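Local coordinates for protein 11R-lipoxygenase (Gersemia fruticosa, PDB 3VF1) that probably dioxygenates polyunsaturated fatty acids at a non-heme iron centre, in a calcium-dependent manner, at residues T36-S41 against S97-A102; I86-N91 against R125-Q130; D253-G258 against N341-P346. One frame throughout, in Å; residues are numbered along the deposited sequence.

Interaction 1. Residues T36-S41 against S97-A102; sequences TDASVS and SDWYIA
Ser-97 enters the contact through its backbone N, which gives a hydrogen bond of 2.8 Å to Asp-37 O at an N-H...O angle of 161°. The donor comes from above the carbonyl plane of Asp-37, about 60° out of it. CB of Ser-97 lies 3.5 Å from Thr-36 N. Its OG, anti to the backbone N (chi1 179°), makes a weak hydrogen bond to Ala-34 O. A serine suits this place because it is slim enough for the close backbone approach yet still offers a hydroxyl. The Ser-97 carbonyl then receives a CA-H...O contact from Ala-38, with 3.4 Å between Ala-38 CA and Ser-97 O. At Asp-98 the side chain turns away from residues 36-41; together with Gly-33 and Gly-35 it is a predicted calcium ligand. These loops lie at one end of the PLAT domain, a C2-like beta sandwich whose two four-stranded sheets contain strands 40-46 and 100-109 respectively. Trp-99 then turns inward between them. Its CB rests 4.1 Å from Ala-38 CB, where a small methyl lets the indole come close to the chain. The Ala-38 carbonyl approaches the ring obliquely, with its O only 3.0 Å from Trp-99 CE3. Val-40 crosses the indole at about a right angle, its CG2 3.9 Å from Trp-99 CE3, while NE1 is satisfied by Thr-28 OG1 in strand 20-28. From its own strand, Ile-101 lays CG1 over one face of the indole, 3.8 Å above the plane and displaced toward the rim.

Interaction 2. Residues I86-N91 against R125-Q130; sequences ITLKEN and RWVIKQ
Lys-129 O is approached by three groups from residues 89-90. Glu-90 N donates a 3.1 Å hydrogen bond to it. Lys-89 CA adds a CA-H...O contact of 3.4 Å to the same Lys-129 O, and the third group, Lys-89 CD, comes from the side chain. This is where the loop after strand 116-124 joins the second sheet of the PLAT beta sandwich: Lys-89 and Gln-130 form an antiparallel non-hydrogen-bonded pair, and strand 130-134 continues from there as an outer strand beside 83-90. Across that pair Gln-130 CA lies 3.2 Å from Leu-88 O, a second CA-H...O contact.

Inside the sandwich, Leu-88 CB lies 4.4 Å from Val-127 CG1, and both residues also touch Ile-101 of the opposing sheet; branched apolar residues suit this buried layer. On the sheet's outer side, the long polar chains of Lys-89 and Gln-130 serve instead, their aliphatic parts covering backbone while their ends can reach solvent. Gln-130 runs extended beyond CG and brings NE2 to 3.6 Å from Thr-87 CG2. At the strand end, Glu-90 CB meets Ile-128 O at 3.3 Å, but its carboxylate leads away from the loop. The Lys-89 chain bends at chi2 (70°), which brings CD beside Lys-129 O at 3.3 Å, and its NZ stays 6.6 Å from Lys-129 NZ.

Interaction 3. Residues D253-G258 against N341-P346; sequences DDVWFG and NDDIIP
Phe-257 has CG anti to the backbone N (chi1 -176°), which directs CG to the Pro-346 side, whereas Ile-344 holds CG1 between its own N and carbonyl carbon. Phe-257 CD2 meets Pro-346 CG obliquely at 3.6 Å, and Ile-344 CD1 reaches 3.2 Å from Gly-258 O. Helix 254-258 lies across strand 344-346 at 103°, their axes 6.3 Å apart, packed on the five-stranded antiparallel sheet of the lipoxygenase domain. Asp-253 is the helix N-cap, its OD1 accepting from Val-255 N (3.0 Å), and Asn-341 OD1 accepts from Asp-343 N in an Asx turn; short side chains with an acceptor oxygen suit both places. Glycine suits position 258 because a CB would clash with Ile-344 O; its CA instead makes a nearly straight CA-H...O contact of 3.5 Å to Ile-344 O. Pro-346, with no N-H to satisfy, sets CD 3.3 Å from Asp-254 O. An alanine at Phe-257 would probably leave Pro-346 CG and CB without the ring they rest on, and open a gap toward Leu-379 of helix 369-410.

Val-255 lays CG2 on Ile-345 CG2 (4.0 Å) and CG1 against the Asp-343 carboxylate. The charged ends are satisfied outside: Asp-254 OD1 by a salt bridge to Lys-376 and a hydrogen bond from Trp-372 NE1, Asp-343 OD1 by a salt bridge to Lys-489. Without direct hydrogen bonds, the junction is held by apolar packing, C-H groups against carbonyl oxygens and one water donating to Val-255 O and Ile-344 O.

Interactions 1 and 2 are neighbours in the PLAT domain, their centres 8 Å apart. Their segments alternate along the chain, and strands 40-46 and 83-90 lie side by side in one sheet: Ser-41 N and Lys-89 O, like Asn-91 N and Ser-39 O, approach to 2.9 Å, probably as hydrogen bonds. Both lie near the predicted calcium ligands: interaction 1 contains Asp-98, and the Ile-128 side chain of interaction 2 is about 4 Å from that of Asp-98. Interaction 3 comes later in the chain, in the largely helical, iron-binding lipoxygenase domain and on the opposite side of the chain's centre. The contacts thus sample two distant regions, about 38 to 40 Å apart at their nearest atoms.

Interaction 1. Residues T36-S41 against S97-A102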
ATOM      1  N   THR A  36     -23.254   6.659 -25.585  1.00 87.25           N
ATOM      2  CA  THR A  36     -22.869   7.411 -26.775  1.00 87.69           C
ATOM      3  C   THR A  36     -22.907   8.916 -26.530  1.00 84.69           C
ATOM      4  O   THR A  36     -21.889   9.599 -26.647  1.00 85.40           O
ATOM      5  CB  THR A  36     -23.797   7.083 -27.960  1.00 92.65           C
ATOM      6  OG1 THR A  36     -23.734   5.681 -28.249  1.00 95.06           O
ATOM      7  CG2 THR A  36     -23.390   7.874 -29.196  1.00 92.53           C
ATOM      8  N   ASP A  37     -24.086   9.429 -26.192  1.00 87.54           N
ATOM      9  CA  ASP A  37     -24.273  10.864 -26.024  1.00 90.67           C
ATOM     10  C   ASP A  37     -23.606  11.359 -24.743  1.00 89.70           C
ATOM     11  O   ASP A  37     -24.196  11.308 -23.665  1.00 90.64           O
ATOM     12  CB  ASP A  37     -25.765  11.204 -26.006  1.00 91.49           C
ATOM     13  CG  ASP A  37     -26.039  12.644 -26.394  1.00 92.37           C
ATOM     14  OD1 ASP A  37     -25.633  13.552 -25.639  1.00 92.88           O
ATOM     15  OD2 ASP A  37     -26.664  12.866 -27.451  1.00 93.94           O
ATOM     16  N   ALA A  38     -22.372  11.840 -24.867  1.00 83.94           N
ATOM     17  CA  ALA A  38     -21.631  12.346 -23.718  1.00 81.45           C
ATOM     18  C   ALA A  38     -21.643  13.871 -23.691  1.00 78.06           C
ATOM     19  O   ALA A  38     -20.752  14.498 -23.117  1.00 77.21           O
ATOM     20  CB  ALA A  38     -20.206  11.838 -23.754  1.00 77.04           C
ATOM     21  N   SER A  39     -22.658  14.461 -24.312  1.00 78.43           N
ATOM     22  CA  SER A  39     -22.785  15.911 -24.370  1.00 81.17           C
ATOM     23  C   SER A  39     -23.043  16.503 -22.988  1.00 79.35           C
ATOM     24  O   SER A  39     -23.760  15.921 -22.174  1.00 79.07           O
ATOM     25  CB  SER A  39     -23.922  16.305 -25.313  1.00 84.58           C
ATOM     26  OG  SER A  39     -23.693  15.811 -26.621  1.00 86.29           O
ATOM     27  N   VAL A  40     -22.455  17.668 -22.735  1.00 77.22           N
ATOM     28  CA  VAL A  40     -22.634  18.365 -21.467  1.00 77.86           C
ATOM     29  C   VAL A  40     -22.750  19.863 -21.711  1.00 76.09           C
ATOM     30  O   VAL A  40     -22.595  20.331 -22.838  1.00 73.87           O
ATOM     31  CB  VAL A  40     -21.453  18.114 -20.511  1.00 71.10           C
ATOM     32  CG1 VAL A  40     -21.327  16.630 -20.199  1.00 72.97           C
ATOM     33  CG2 VAL A  40     -20.162  18.652 -21.106  1.00 69.15           C
ATOM     34  N   SER A  41     -23.029  20.609 -20.648  1.00 72.36           N
ATOM     35  CA  SER A  41     -23.071  22.061 -20.727  1.00 74.44           C
ATOM     36  C   SER A  41     -22.011  22.651 -19.802  1.00 71.53           C
ATOM     37  O   SER A  41     -21.730  22.095 -18.742  1.00 70.91           O
ATOM     38  CB  SER A  41     -24.460  22.579 -20.349  1.00 80.08           C
ATOM     39  OG  SER A  41     -24.811  22.189 -19.034  1.00 81.26           O
ATOM     40  N   SER A  97     -23.898   9.023 -21.988  1.00 86.13           N
ATOM     41  CA  SER A  97     -22.692   8.377 -21.493  1.00 83.07           C
ATOM     42  C   SER A  97     -21.941   9.327 -20.574  1.00 75.03           C
ATOM     43  O   SER A  97     -21.742  10.494 -20.911  1.00 72.54           O
ATOM     44  CB  SER A  97     -21.793   7.972 -22.662  1.00 81.30           C
ATOM     45  OG  SER A  97     -20.595   7.365 -22.208  1.00 80.36           O
ATOM     46  N   ASP A  98     -21.532   8.830 -19.412  1.00 69.74           N
ATOM     47  CA  ASP A  98     -20.740   9.630 -18.488  1.00 65.27           C
ATOM     48  C   ASP A  98     -19.403   9.982 -19.125  1.00 60.88           C
ATOM     49  O   ASP A  98     -18.643   9.102 -19.527  1.00 61.32           O
ATOM     50  CB  ASP A  98     -20.520   8.883 -17.174  1.00 64.92           C
ATOM     51  CG  ASP A  98     -21.785   8.768 -16.349  1.00 69.78           C
ATOM     52  OD1 ASP A  98     -22.658   9.653 -16.469  1.00 69.79           O
ATOM     53  OD2 ASP A  98     -21.907   7.793 -15.577  1.00 70.95           O
ATOM     54  N   TRP A  99     -19.129  11.278 -19.223  1.00 55.62           N
ATOM     55  CA  TRP A  99     -17.898  11.761 -19.833  1.00 53.86           C
ATOM     56  C   TRP A  99     -16.792  11.878 -18.793  1.00 49.44           C
ATOM     57  O   TRP A  99     -16.910  12.642 -17.836  1.00 49.19           O
ATOM     58  CB  TRP A  99     -18.142  13.125 -20.482  1.00 55.56           C
ATOM     59  CG  TRP A  99     -17.111  13.511 -21.501  1.00 55.71           C
ATOM     60  CD1 TRP A  99     -15.951  12.852 -21.789  1.00 57.53           C
ATOM     61  CD2 TRP A  99     -17.154  14.648 -22.374  1.00 60.12           C
ATOM     62  NE1 TRP A  99     -15.267  13.509 -22.786  1.00 56.48           N
ATOM     63  CE2 TRP A  99     -15.985  14.614 -23.161  1.00 60.07           C
ATOM     64  CE3 TRP A  99     -18.066  15.691 -22.565  1.00 63.25           C
ATOM     65  CZ2 TRP A  99     -15.705  15.582 -24.124  1.00 58.43           C
ATOM     66  CZ3 TRP A  99     -17.785  16.650 -23.522  1.00 63.80           C
ATOM     67  CH2 TRP A  99     -16.614  16.589 -24.288  1.00 59.93           C
ATOM     68  N   TYR A 100     -15.722  11.113 -18.980  1.00 46.93           N
ATOM     69  CA  TYR A 100     -14.553  11.223 -18.115  1.00 46.15           C
ATOM     70  C   TYR A 100     -13.567  12.206 -18.731  1.00 41.82           C
ATOM     71  O   TYR A 100     -12.927  11.910 -19.742  1.00 40.29           O
ATOM     72  CB  TYR A 100     -13.888   9.861 -17.909  1.00 45.77           C
ATOM     73  CG  TYR A 100     -12.686   9.920 -17.000  1.00 43.78           C
ATOM     74  CD1 TYR A 100     -12.836   9.944 -15.620  1.00 44.11           C
ATOM     75  CD2 TYR A 100     -11.401   9.961 -17.520  1.00 42.87           C
ATOM     76  CE1 TYR A 100     -11.737  10.005 -14.783  1.00 41.50           C
ATOM     77  CE2 TYR A 100     -10.296  10.022 -16.693  1.00 43.27           C
ATOM     78  CZ  TYR A 100     -10.471  10.042 -15.325  1.00 43.96           C
ATOM     79  OH  TYR A 100      -9.374  10.103 -14.496  1.00 44.48           O
ATOM     80  N   ILE A 101     -13.450  13.376 -18.113  1.00 43.11           N
ATOM     81  CA  ILE A 101     -12.662  14.467 -18.673  1.00 46.50           C
ATOM     82  C   ILE A 101     -11.328  14.634 -17.952  1.00 43.18           C
ATOM     83  O   ILE A 101     -11.281  14.749 -16.727  1.00 42.29           O
ATOM     84  CB  ILE A 101     -13.441  15.793 -18.602  1.00 46.81           C
ATOM     85  CG1 ILE A 101     -14.739  15.682 -19.406  1.00 47.07           C
ATOM     86  CG2 ILE A 101     -12.587  16.943 -19.120  1.00 46.89           C
ATOM     87  CD1 ILE A 101     -15.657  16.874 -19.264  1.00 48.12           C
ATOM     88  N   ALA A 102     -10.245  14.646 -18.724  1.00 40.63           N
ATOM     89  CA  ALA A 102      -8.915  14.875 -18.178  1.00 41.59           C
ATOM     90  C   ALA A 102      -8.800  16.314 -17.693  1.00 45.57           C
ATOM     91  O   ALA A 102      -8.600  16.564 -16.504  1.00 45.19           O
ATOM     92  CB  ALA A 102      -7.853  14.579 -19.224  1.00 41.10           C
TER

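Interaction 2. Residues I86-N91 against R125-Q130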
ATOM      1  N   ILE A  86     -15.209  26.489 -13.577  1.00 49.28           N
ATOM      2  CA  ILE A  86     -16.217  26.129 -14.564  1.00 50.11           C
ATOM      3  C   ILE A  86     -17.189  25.140 -13.942  1.00 52.47           C
ATOM      4  O   ILE A  86     -16.849  24.448 -12.985  1.00 55.81           O
ATOM      5  CB  ILE A  86     -15.585  25.483 -15.812  1.00 51.65           C
ATOM      6  CG1 ILE A  86     -15.033  24.095 -15.473  1.00 52.92           C
ATOM      7  CG2 ILE A  86     -14.489  26.379 -16.374  1.00 48.38           C
ATOM      8  CD1 ILE A  86     -14.387  23.380 -16.644  1.00 52.40           C
ATOM      9  N   THR A  87     -18.396  25.075 -14.488  1.00 54.13           N
ATOM     10  CA  THR A  87     -19.393  24.124 -14.016  1.00 60.51           C
ATOM     11  C   THR A  87     -19.864  23.253 -15.174  1.00 62.02           C
ATOM     12  O   THR A  87     -20.159  23.752 -16.258  1.00 62.23           O
ATOM     13  CB  THR A  87     -20.602  24.837 -13.387  1.00 62.36           C
ATOM     14  OG1 THR A  87     -20.150  25.762 -12.390  1.00 63.82           O
ATOM     15  CG2 THR A  87     -21.545  23.828 -12.750  1.00 63.00           C
ATOM     16  N   LEU A  88     -19.929  21.948 -14.934  1.00 60.60           N
ATOM     17  CA  LEU A  88     -20.296  20.995 -15.971  1.00 61.74           C
ATOM     18  C   LEU A  88     -21.550  20.230 -15.569  1.00 62.41           C
ATOM     19  O   LEU A  88     -21.688  19.809 -14.421  1.00 62.65           O
ATOM     20  CB  LEU A  88     -19.142  20.025 -16.223  1.00 63.13           C
ATOM     21  CG  LEU A  88     -17.881  20.666 -16.807  1.00 62.41           C
ATOM     22  CD1 LEU A  88     -16.684  19.741 -16.654  1.00 59.60           C
ATOM     23  CD2 LEU A  88     -18.096  21.026 -18.270  1.00 66.89           C
ATOM     24  N   LYS A  89     -22.463  20.062 -16.519  1.00 66.03           N
ATOM     25  CA  LYS A  89     -23.732  19.394 -16.258  1.00 72.91           C
ATOM     26  C   LYS A  89     -24.094  18.482 -17.421  1.00 72.40           C
ATOM     27  O   LYS A  89     -23.931  18.852 -18.582  1.00 70.75           O
ATOM     28  CB  LYS A  89     -24.836  20.435 -16.048  1.00 77.34           C
ATOM     29  CG  LYS A  89     -26.242  19.860 -15.925  1.00 82.85           C
ATOM     30  CD  LYS A  89     -26.434  19.101 -14.624  1.00 82.19           C
ATOM     31  CE  LYS A  89     -27.816  18.471 -14.548  1.00 86.27           C
ATOM     32  NZ  LYS A  89     -28.008  17.690 -13.294  1.00 82.07           N
ATOM     33  N   GLU A  90     -24.583  17.286 -17.106  1.00 75.31           N
ATOM     34  CA  GLU A  90     -24.988  16.343 -18.140  1.00 79.90           C
ATOM     35  C   GLU A  90     -26.043  16.986 -19.034  1.00 82.51           C
ATOM     36  O   GLU A  90     -27.076  17.459 -18.558  1.00 83.53           O
ATOM     37  CB  GLU A  90     -25.509  15.043 -17.519  1.00 79.08           C
ATOM     38  CG  GLU A  90     -26.848  15.167 -16.807  1.00 88.23           C
ATOM     39  CD  GLU A  90     -28.034  15.000 -17.741  1.00 94.24           C
ATOM     40  OE1 GLU A  90     -27.824  14.638 -18.919  1.00 92.41           O
ATOM     41  OE2 GLU A  90     -29.178  15.230 -17.295  1.00 95.54           O
ATOM     42  N   ASN A  91     -25.763  17.010 -20.332  1.00 83.10           N
ATOM     43  CA  ASN A  91     -26.640  17.650 -21.301  1.00 82.38           C
ATOM     44  C   ASN A  91     -27.117  16.640 -22.338  1.00 89.13           C
ATOM     45  O   ASN A  91     -27.750  17.000 -23.331  1.00 92.76           O
ATOM     46  CB  ASN A  91     -25.902  18.804 -21.985  1.00 85.94           C
ATOM     47  CG  ASN A  91     -26.769  19.548 -22.983  1.00 89.71           C
ATOM     48  OD1 ASN A  91     -26.656  19.344 -24.192  1.00 88.91           O
ATOM     49  ND2 ASN A  91     -27.641  20.415 -22.480  1.00 90.48           N
ATOM     50  N   ARG A 125     -12.259  13.617 -13.661  1.00 42.74           N
ATOM     51  CA  ARG A 125     -13.465  13.171 -12.978  1.00 43.96           C
ATOM     52  C   ARG A 125     -14.521  12.783 -14.003  1.00 44.46           C
ATOM     53  O   ARG A 125     -14.464  13.211 -15.157  1.00 45.73           O
ATOM     54  CB  ARG A 125     -14.030  14.292 -12.104  1.00 48.26           C
ATOM     55  CG  ARG A 125     -13.059  14.886 -11.098  1.00 47.61           C
ATOM     56  CD  ARG A 125     -12.926  14.025  -9.858  1.00 50.58           C
ATOM     57  NE  ARG A 125     -12.492  14.812  -8.703  1.00 49.68           N
ATOM     58  CZ  ARG A 125     -13.312  15.464  -7.884  1.00 47.97           C
ATOM     59  NH1 ARG A 125     -14.626  15.436  -8.073  1.00 52.22           N
ATOM     60  NH2 ARG A 125     -12.816  16.150  -6.865  1.00 45.89           N
ATOM     61  N   TRP A 126     -15.484  11.971 -13.582  1.00 44.78           N
ATOM     62  CA  TRP A 126     -16.678  11.734 -14.381  1.00 50.61           C
ATOM     63  C   TRP A 126     -17.666  12.854 -14.082  1.00 51.82           C
ATOM     64  O   TRP A 126     -17.823  13.250 -12.928  1.00 45.78           O
ATOM     65  CB  TRP A 126     -17.311  10.386 -14.032  1.00 50.23           C
ATOM     66  CG  TRP A 126     -16.421   9.200 -14.258  1.00 48.58           C
ATOM     67  CD1 TRP A 126     -15.527   8.668 -13.376  1.00 47.32           C
ATOM     68  CD2 TRP A 126     -16.351   8.389 -15.437  1.00 46.13           C
ATOM     69  NE1 TRP A 126     -14.900   7.580 -13.934  1.00 47.07           N
ATOM     70  CE2 TRP A 126     -15.389   7.387 -15.200  1.00 48.10           C
ATOM     71  CE3 TRP A 126     -17.007   8.413 -16.671  1.00 47.39           C
ATOM     72  CZ2 TRP A 126     -15.065   6.422 -16.149  1.00 48.59           C
ATOM     73  CZ3 TRP A 126     -16.684   7.454 -17.614  1.00 50.05           C
ATOM     74  CH2 TRP A 126     -15.722   6.472 -17.348  1.00 51.10           C
ATOM     75  N   VAL A 127     -18.326  13.372 -15.114  1.00 51.98           N
ATOM     76  CA  VAL A 127     -19.309  14.434 -14.914  1.00 58.39           C
ATOM     77  C   VAL A 127     -20.533  13.912 -14.166  1.00 61.75           C
ATOM     78  O   VAL A 127     -20.977  14.518 -13.188  1.00 65.88           O
ATOM     79  CB  VAL A 127     -19.762  15.075 -16.247  1.00 58.14           C
ATOM     80  CG1 VAL A 127     -18.584  15.728 -16.951  1.00 51.65           C
ATOM     81  CG2 VAL A 127     -20.431  14.047 -17.152  1.00 63.52           C
ATOM     82  N   ILE A 128     -21.063  12.780 -14.617  1.00 59.15           N
ATOM     83  CA  ILE A 128     -22.263  12.201 -14.026  1.00 68.44           C
ATOM     84  C   ILE A 128     -23.410  13.220 -14.003  1.00 74.04           C
ATOM     85  O   ILE A 128     -24.112  13.381 -15.001  1.00 73.90           O
ATOM     86  CB  ILE A 128     -21.985  11.659 -12.608  1.00 65.67           C
ATOM     87  CG1 ILE A 128     -20.822  10.664 -12.647  1.00 60.47           C
ATOM     88  CG2 ILE A 128     -23.229  10.994 -12.039  1.00 67.18           C
ATOM     89  CD1 ILE A 128     -20.406  10.157 -11.284  1.00 63.02           C
ATOM     90  N   LYS A 129     -23.598  13.902 -12.876  1.00 72.74           N
ATOM     91  CA  LYS A 129     -24.644  14.915 -12.766  1.00 74.17           C
ATOM     92  C   LYS A 129     -24.054  16.311 -12.975  1.00 71.87           C
ATOM     93  O   LYS A 129     -24.089  16.843 -14.083  1.00 71.66           O
ATOM     94  CB  LYS A 129     -25.354  14.835 -11.408  1.00 78.53           C
ATOM     95  CG  LYS A 129     -25.621  13.424 -10.910  1.00 85.47           C
ATOM     96  CD  LYS A 129     -26.639  13.410  -9.775  1.00 92.41           C
ATOM     97  CE  LYS A 129     -26.318  14.452  -8.711  1.00 97.45           C
ATOM     98  NZ  LYS A 129     -27.270  14.390  -7.568  1.00 90.17           N
ATOM     99  N   GLN A 130     -23.490  16.889 -11.917  1.00 71.42           N
ATOM    100  CA  GLN A 130     -22.966  18.248 -11.975  1.00 68.71           C
ATOM    101  C   GLN A 130     -21.597  18.321 -11.309  1.00 61.73           C
ATOM    102  O   GLN A 130     -21.437  17.922 -10.157  1.00 61.89           O
ATOM    103  CB  GLN A 130     -23.935  19.220 -11.300  1.00 70.96           C
ATOM    104  CG  GLN A 130     -23.476  20.669 -11.319  1.00 72.69           C
ATOM    105  CD  GLN A 130     -24.506  21.610 -10.726  1.00 78.79           C
ATOM    106  OE1 GLN A 130     -25.661  21.236 -10.520  1.00 77.91           O
ATOM    107  NE2 GLN A 130     -24.092  22.841 -10.446  1.00 81.95           N
TER

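Interaction 3. Residues D253-G258 against N341-P346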
ATOM      1  N   ASP A 253      19.639 -22.582   2.097  1.00 30.81           N
ATOM      2  CA  ASP A 253      20.854 -21.967   2.619  1.00 29.91           C
ATOM      3  C   ASP A 253      20.558 -21.052   3.810  1.00 29.35           C
ATOM      4  O   ASP A 253      19.720 -20.155   3.721  1.00 29.45           O
ATOM      5  CB  ASP A 253      21.547 -21.171   1.511  1.00 32.44           C
ATOM      6  CG  ASP A 253      22.980 -20.807   1.855  1.00 39.58           C
ATOM      7  OD1 ASP A 253      23.317 -20.760   3.059  1.00 41.71           O
ATOM      8  OD2 ASP A 253      23.771 -20.564   0.919  1.00 46.06           O
ATOM      9  N   ASP A 254      21.254 -21.282   4.920  1.00 26.06           N
ATOM     10  CA  ASP A 254      21.081 -20.465   6.120  1.00 27.01           C
ATOM     11  C   ASP A 254      21.336 -18.984   5.851  1.00 29.66           C
ATOM     12  O   ASP A 254      20.716 -18.120   6.472  1.00 28.48           O
ATOM     13  CB  ASP A 254      22.006 -20.947   7.241  1.00 27.93           C
ATOM     14  CG  ASP A 254      21.449 -22.149   7.987  1.00 30.38           C
ATOM     15  OD1 ASP A 254      20.274 -22.510   7.758  1.00 27.93           O
ATOM     16  OD2 ASP A 254      22.184 -22.726   8.816  1.00 30.38           O
ATOM     17  N   VAL A 255      22.253 -18.690   4.933  1.00 27.59           N
ATOM     18  CA  VAL A 255      22.562 -17.308   4.594  1.00 28.42           C
ATOM     19  C   VAL A 255      21.384 -16.669   3.866  1.00 28.66           C
ATOM     20  O   VAL A 255      20.996 -15.538   4.165  1.00 28.54           O
ATOM     21  CB  VAL A 255      23.825 -17.205   3.725  1.00 28.38           C
ATOM     22  CG1 VAL A 255      23.967 -15.800   3.148  1.00 28.12           C
ATOM     23  CG2 VAL A 255      25.055 -17.577   4.538  1.00 27.04           C
ATOM     24  N   TRP A 256      20.819 -17.398   2.910  1.00 26.82           N
ATOM     25  CA  TRP A 256      19.634 -16.930   2.202  1.00 25.54           C
ATOM     26  C   TRP A 256      18.474 -16.781   3.176  1.00 25.50           C
ATOM     27  O   TRP A 256      17.751 -15.788   3.148  1.00 25.81           O
ATOM     28  CB  TRP A 256      19.254 -17.904   1.086  1.00 27.44           C
ATOM     29  CG  TRP A 256      17.901 -17.634   0.507  1.00 26.18           C
ATOM     30  CD1 TRP A 256      16.705 -18.086   0.979  1.00 26.85           C
ATOM     31  CD2 TRP A 256      17.602 -16.844  -0.651  1.00 29.06           C
ATOM     32  NE1 TRP A 256      15.679 -17.630   0.187  1.00 26.41           N
ATOM     33  CE2 TRP A 256      16.204 -16.866  -0.822  1.00 27.91           C
ATOM     34  CE3 TRP A 256      18.381 -16.121  -1.560  1.00 28.01           C
ATOM     35  CZ2 TRP A 256      15.567 -16.192  -1.864  1.00 25.32           C
ATOM     36  CZ3 TRP A 256      17.747 -15.455  -2.596  1.00 22.98           C
ATOM     37  CH2 TRP A 256      16.355 -15.494  -2.738  1.00 25.36           C
ATOM     38  N   PHE A 257      18.311 -17.774   4.044  1.00 27.38           N
ATOM     39  CA  PHE A 257      17.236 -17.780   5.030  1.00 26.26           C
ATOM     40  C   PHE A 257      17.249 -16.504   5.862  1.00 25.62           C
ATOM     41  O   PHE A 257      16.238 -15.816   5.977  1.00 25.90           O
ATOM     42  CB  PHE A 257      17.376 -18.995   5.946  1.00 24.72           C
ATOM     43  CG  PHE A 257      16.262 -19.140   6.940  1.00 20.19           C
ATOM     44  CD1 PHE A 257      15.090 -19.791   6.592  1.00 21.75           C
ATOM     45  CD2 PHE A 257      16.387 -18.637   8.223  1.00 21.28           C
ATOM     46  CE1 PHE A 257      14.061 -19.929   7.501  1.00 22.64           C
ATOM     47  CE2 PHE A 257      15.359 -18.773   9.140  1.00 23.19           C
ATOM     48  CZ  PHE A 257      14.196 -19.421   8.778  1.00 23.40           C
ATOM     49  N   GLY A 258      18.403 -16.197   6.442  1.00 26.40           N
ATOM     50  CA  GLY A 258      18.555 -15.001   7.248  1.00 27.55           C
ATOM     51  C   GLY A 258      18.216 -13.746   6.469  1.00 30.76           C
ATOM     52  O   GLY A 258      17.556 -12.844   6.988  1.00 28.91           O
ATOM     53  N   ASN A 341      31.247 -11.155   7.506  1.00 32.84           N
ATOM     54  CA  ASN A 341      31.073 -10.660   6.145  1.00 30.77           C
ATOM     55  C   ASN A 341      29.709 -10.005   5.933  1.00 33.66           C
ATOM     56  O   ASN A 341      29.292  -9.786   4.795  1.00 32.72           O
ATOM     57  CB  ASN A 341      31.269 -11.794   5.137  1.00 30.01           C
ATOM     58  CG  ASN A 341      30.139 -12.802   5.164  1.00 33.86           C
ATOM     59  OD1 ASN A 341      29.331 -12.823   6.093  1.00 32.59           O
ATOM     60  ND2 ASN A 341      30.077 -13.652   4.142  1.00 30.29           N
ATOM     61  N   ASP A 342      29.019  -9.714   7.035  1.00 30.16           N
ATOM     62  CA  ASP A 342      27.776  -8.936   7.019  1.00 30.06           C
ATOM     63  C   ASP A 342      26.523  -9.742   6.661  1.00 30.75           C
ATOM     64  O   ASP A 342      25.440  -9.174   6.521  1.00 29.36           O
ATOM     65  CB  ASP A 342      27.906  -7.718   6.096  1.00 32.88           C
ATOM     66  CG  ASP A 342      28.925  -6.712   6.601  1.00 38.54           C
ATOM     67  OD1 ASP A 342      28.818  -6.301   7.777  1.00 34.69           O
ATOM     68  OD2 ASP A 342      29.835  -6.341   5.828  1.00 39.26           O
ATOM     69  N   ASP A 343      26.665 -11.056   6.517  1.00 31.11           N
ATOM     70  CA  ASP A 343      25.500 -11.927   6.382  1.00 29.03           C
ATOM     71  C   ASP A 343      24.975 -12.289   7.762  1.00 29.55           C
ATOM     72  O   ASP A 343      25.756 -12.569   8.670  1.00 32.23           O
ATOM     73  CB  ASP A 343      25.861 -13.214   5.638  1.00 31.73           C
ATOM     74  CG  ASP A 343      26.164 -12.979   4.171  1.00 39.52           C
ATOM     75  OD1 ASP A 343      25.657 -11.985   3.607  1.00 39.42           O
ATOM     76  OD2 ASP A 343      26.902 -13.798   3.580  1.00 38.09           O
ATOM     77  N   ILE A 344      23.655 -12.284   7.925  1.00 28.09           N
ATOM     78  CA  ILE A 344      23.062 -12.782   9.160  1.00 30.06           C
ATOM     79  C   ILE A 344      22.560 -14.210   8.955  1.00 27.98           C
ATOM     80  O   ILE A 344      21.982 -14.533   7.918  1.00 29.35           O
ATOM     81  CB  ILE A 344      21.912 -11.890   9.682  1.00 31.56           C
ATOM     82  CG1 ILE A 344      20.730 -11.883   8.712  1.00 28.80           C
ATOM     83  CG2 ILE A 344      22.406 -10.471   9.921  1.00 37.45           C
ATOM     84  CD1 ILE A 344      19.400 -11.694   9.400  1.00 35.67           C
ATOM     85  N   ILE A 345      22.805 -15.063   9.942  1.00 25.62           N
ATOM     86  CA  ILE A 345      22.373 -16.452   9.871  1.00 27.49           C
ATOM     87  C   ILE A 345      21.575 -16.828  11.109  1.00 25.40           C
ATOM     88  O   ILE A 345      21.841 -16.323  12.196  1.00 24.61           O
ATOM     89  CB  ILE A 345      23.572 -17.412   9.769  1.00 26.83           C
ATOM     90  CG1 ILE A 345      24.586 -17.109  10.879  1.00 25.26           C
ATOM     91  CG2 ILE A 345      24.221 -17.305   8.401  1.00 25.66           C
ATOM     92  CD1 ILE A 345      25.686 -18.138  11.007  1.00 27.50           C
ATOM     93  N   PRO A 346      20.595 -17.727  10.945  1.00 23.61           N
ATOM     94  CA  PRO A 346      19.859 -18.263  12.092  1.00 23.81           C
ATOM     95  C   PRO A 346      20.750 -19.207  12.891  1.00 25.56           C
ATOM     96  O   PRO A 346      21.456 -20.017  12.295  1.00 24.31           O
ATOM     97  CB  PRO A 346      18.716 -19.035  11.434  1.00 21.37           C
ATOM     98  CG  PRO A 346      19.274 -19.464  10.122  1.00 21.92           C
ATOM     99  CD  PRO A 346      20.166 -18.344   9.678  1.00 25.24           C
TER
HETATM  100  O   HOH W   1      22.297 -13.080   5.093  1.00 31.85           O